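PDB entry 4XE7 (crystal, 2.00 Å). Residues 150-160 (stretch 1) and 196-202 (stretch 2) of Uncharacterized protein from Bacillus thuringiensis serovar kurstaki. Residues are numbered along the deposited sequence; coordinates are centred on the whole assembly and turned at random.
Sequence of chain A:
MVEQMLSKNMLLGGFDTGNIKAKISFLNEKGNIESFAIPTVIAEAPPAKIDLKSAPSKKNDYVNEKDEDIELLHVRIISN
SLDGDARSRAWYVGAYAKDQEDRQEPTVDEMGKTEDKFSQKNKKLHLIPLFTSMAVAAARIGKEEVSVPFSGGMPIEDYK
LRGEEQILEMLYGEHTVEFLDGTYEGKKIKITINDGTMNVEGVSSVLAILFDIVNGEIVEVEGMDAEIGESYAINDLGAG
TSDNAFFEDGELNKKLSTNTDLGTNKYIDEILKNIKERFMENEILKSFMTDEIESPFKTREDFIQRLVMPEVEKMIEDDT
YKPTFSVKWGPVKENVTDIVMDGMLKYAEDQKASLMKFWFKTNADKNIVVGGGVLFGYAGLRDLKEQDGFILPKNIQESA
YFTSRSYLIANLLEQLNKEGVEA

Stretch 1 150-160: FSGGMPIEDYK
Stretch 2 (196-202) GTMNVEG

The strongest polar contacts between the two stretches are backbone hydrogen bonds that pair them as parallel β-strands, with N-to-C directions 30° apart and axes approaching to 4.4 Å. Thr197 N donates to Phe150 O (2.6 Å), Gly152 N to Thr197 O (3.1 Å) and Asn199 N to Gly152 O (2.7 Å). This alternation sets the register: Phe150 lies beside Gly196, Ser151 beside Thr197 and Gly152 beside Met198, with CA-CA separations of 4.1, 4.8 and 5.0 Å. Backbone angles are extended, from -82/121 at Phe150 to -129/-160 at Gly152, and -143/146 at Thr197 to -118/167 at Asn199.

The Asn199 side chain (chi1 -52°, m; chi2 -80°) leans back toward the partner strand, so that ND2 donates to both Gly152 O (2.8 Å) and Ser151 OG (3.0 Å); Ser151 is t. Gly152 O thus accepts from the backbone and side chain of the same residue. Beyond this point a water replaces direct pairing: it accepts from Met154 N (3.0 Å), donates to Asn199 O (2.5 Å) and hydrogen-bonds Tyr159 OH (2.4 Å). Tyr159 (m) reaches this site from a 3-10 segment that includes Ile156 and Tyr159, in which Tyr159 N bonds Ile156 O at 3.2 Å.

Phe150 and Met198 share the sheet face opposite Ser151 and Thr197. Met198, m at all three chi angles, brings SD to 4.0 Å from Phe150 CE2, at the edge of the ring (chi1 t, chi2 74°). Gly152, the partner of Met198, follows Phe150 on this face; a CB there would fall 2.7 Å from Phe150 CE2, so its absence leaves room for the ring. Met198 CE also meets Met154 CE at 4.3 Å. Farther along, the Glu201 side chain (chi1 and chi2 t, chi3 56°) lies along the start of the loop, with OE1 3.2 Å from Pro155 CD and CB 3.8 Å from Met154 C. Altogether 544 Å² is buried.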

# COMPACT_ATOMS: atom_id res chain seq x y z
N PHE A 150 4.13 -6.66 18.13
CA PHE A 150 3.08 -6.51 17.14
C PHE A 150 2.37 -5.16 17.21
O PHE A 150 1.74 -4.83 18.21
CB PHE A 150 2.05 -7.64 17.25
CG PHE A 150 1.07 -7.63 16.12
CD1 PHE A 150 1.45 -8.05 14.86
CD2 PHE A 150 -0.21 -7.14 16.30
CE1 PHE A 150 0.57 -8.02 13.80
CE2 PHE A 150 -1.11 -7.10 15.24
CZ PHE A 150 -0.71 -7.54 13.99
N SER A 151 2.41 -4.39 16.14
CA SER A 151 1.62 -3.18 16.11
C SER A 151 0.69 -3.25 14.92
O SER A 151 1.11 -3.16 13.77
CB SER A 151 2.51 -1.93 16.05
OG SER A 151 1.75 -0.74 15.90
N GLY A 152 -0.59 -3.46 15.19
CA GLY A 152 -1.56 -3.50 14.12
C GLY A 152 -2.74 -2.59 14.39
O GLY A 152 -2.68 -1.66 15.19
N GLY A 153 -3.83 -2.87 13.70
CA GLY A 153 -5.04 -2.10 13.91
C GLY A 153 -6.21 -2.78 13.26
O GLY A 153 -6.05 -3.52 12.29
N MET A 154 -7.39 -2.55 13.80
CA MET A 154 -8.60 -3.05 13.17
C MET A 154 -9.66 -1.96 13.15
O MET A 154 -9.68 -1.08 14.02
CB MET A 154 -9.12 -4.31 13.88
CG MET A 154 -9.62 -4.07 15.28
SD MET A 154 -10.20 -5.59 16.04
CE MET A 154 -9.59 -5.34 17.69
N PRO A 155 -10.52 -2.00 12.12
CA PRO A 155 -11.65 -1.08 12.00
C PRO A 155 -12.62 -1.23 13.18
O PRO A 155 -12.61 -2.25 13.87
CB PRO A 155 -12.30 -1.49 10.67
CG PRO A 155 -11.76 -2.86 10.37
CD PRO A 155 -10.40 -2.89 10.95
N ILE A 156 -13.45 -0.22 13.39
CA ILE A 156 -14.29 -0.11 14.59
C ILE A 156 -15.38 -1.19 14.71
O ILE A 156 -15.84 -1.48 15.82
CB ILE A 156 -14.94 1.29 14.65
CG1 ILE A 156 -15.42 1.61 16.07
CG2 ILE A 156 -16.05 1.43 13.60
CD1 ILE A 156 -14.32 1.52 17.10
N GLU A 157 -15.78 -1.79 13.60
CA GLU A 157 -16.82 -2.81 13.61
C GLU A 157 -16.41 -4.05 14.39
O GLU A 157 -17.24 -4.68 15.06
CB GLU A 157 -17.22 -3.21 12.18
CG GLU A 157 -16.09 -3.29 11.15
CD GLU A 157 -15.67 -1.93 10.61
OE1 GLU A 157 -15.37 -1.02 11.42
OE2 GLU A 157 -15.65 -1.77 9.37
N ASP A 158 -15.13 -4.41 14.31
CA ASP A 158 -14.64 -5.62 14.95
C ASP A 158 -14.53 -5.47 16.45
O ASP A 158 -14.22 -6.43 17.16
CB ASP A 158 -13.29 -6.02 14.37
CG ASP A 158 -13.29 -6.02 12.86
OD1 ASP A 158 -13.40 -7.12 12.27
OD2 ASP A 158 -13.17 -4.93 12.27
N TYR A 159 -14.79 -4.27 16.94
CA TYR A 159 -14.80 -4.03 18.38
C TYR A 159 -16.10 -4.51 19.02
O TYR A 159 -16.18 -4.68 20.24
CB TYR A 159 -14.57 -2.54 18.66
CG TYR A 159 -13.14 -2.14 18.44
CD1 TYR A 159 -12.26 -2.06 19.52
CD2 TYR A 159 -12.65 -1.86 17.17
CE1 TYR A 159 -10.94 -1.71 19.33
CE2 TYR A 159 -11.33 -1.50 16.98
CZ TYR A 159 -10.48 -1.43 18.06
OH TYR A 159 -9.16 -1.08 17.89
N LYS A 160 -17.11 -4.73 18.18
CA LYS A 160 -18.36 -5.31 18.64
C LYS A 160 -18.23 -6.83 18.67
O LYS A 160 -19.09 -7.54 19.21
CB LYS A 160 -19.52 -4.88 17.73
CG LYS A 160 -20.73 -4.32 18.49
CD LYS A 160 -21.52 -3.33 17.65
CE LYS A 160 -22.86 -3.01 18.30
NZ LYS A 160 -22.75 -2.88 19.78
N GLY A 196 2.44 -6.37 22.19
CA GLY A 196 2.00 -5.62 21.04
C GLY A 196 1.08 -4.47 21.39
O GLY A 196 0.80 -4.22 22.56
N THR A 197 0.62 -3.77 20.36
CA THR A 197 -0.29 -2.64 20.51
C THR A 197 -1.29 -2.65 19.35
O THR A 197 -0.94 -3.03 18.23
CB THR A 197 0.46 -1.29 20.50
OG1 THR A 197 1.65 -1.38 21.29
CG2 THR A 197 -0.43 -0.19 21.05
N MET A 198 -2.51 -2.23 19.61
CA MET A 198 -3.48 -2.12 18.53
C MET A 198 -3.85 -0.66 18.37
O MET A 198 -4.00 0.07 19.35
CB MET A 198 -4.71 -2.98 18.79
CG MET A 198 -4.41 -4.47 18.77
SD MET A 198 -3.94 -5.08 17.13
CE MET A 198 -5.51 -4.97 16.28
N ASN A 199 -4.00 -0.23 17.12
CA ASN A 199 -4.21 1.18 16.86
C ASN A 199 -5.57 1.39 16.20
O ASN A 199 -6.19 0.42 15.74
CB ASN A 199 -3.09 1.75 15.99
CG ASN A 199 -1.70 1.45 16.56
OD1 ASN A 199 -1.23 2.12 17.47
ND2 ASN A 199 -1.04 0.42 16.01
N VAL A 200 -6.00 2.64 16.15
CA VAL A 200 -7.25 3.01 15.49
C VAL A 200 -7.06 3.07 13.99
O VAL A 200 -6.47 4.04 13.51
CB VAL A 200 -7.74 4.40 15.95
CG1 VAL A 200 -9.10 4.72 15.35
CG2 VAL A 200 -7.76 4.51 17.47
N GLU A 201 -7.55 2.08 13.26
CA GLU A 201 -7.41 2.11 11.80
C GLU A 201 -8.14 3.35 11.28
O GLU A 201 -9.18 3.71 11.81
CB GLU A 201 -7.95 0.83 11.15
CG GLU A 201 -7.47 0.61 9.72
CD GLU A 201 -8.11 -0.60 9.05
OE1 GLU A 201 -9.36 -0.64 8.98
OE2 GLU A 201 -7.37 -1.49 8.59
N GLY A 202 -7.59 4.00 10.28
CA GLY A 202 -8.19 5.22 9.78
C GLY A 202 -7.52 6.47 10.31
O GLY A 202 -6.62 7.02 9.67
O HOH W 1 4.07 -2.93 19.96
O HOH W 2 -7.18 -1.64 16.64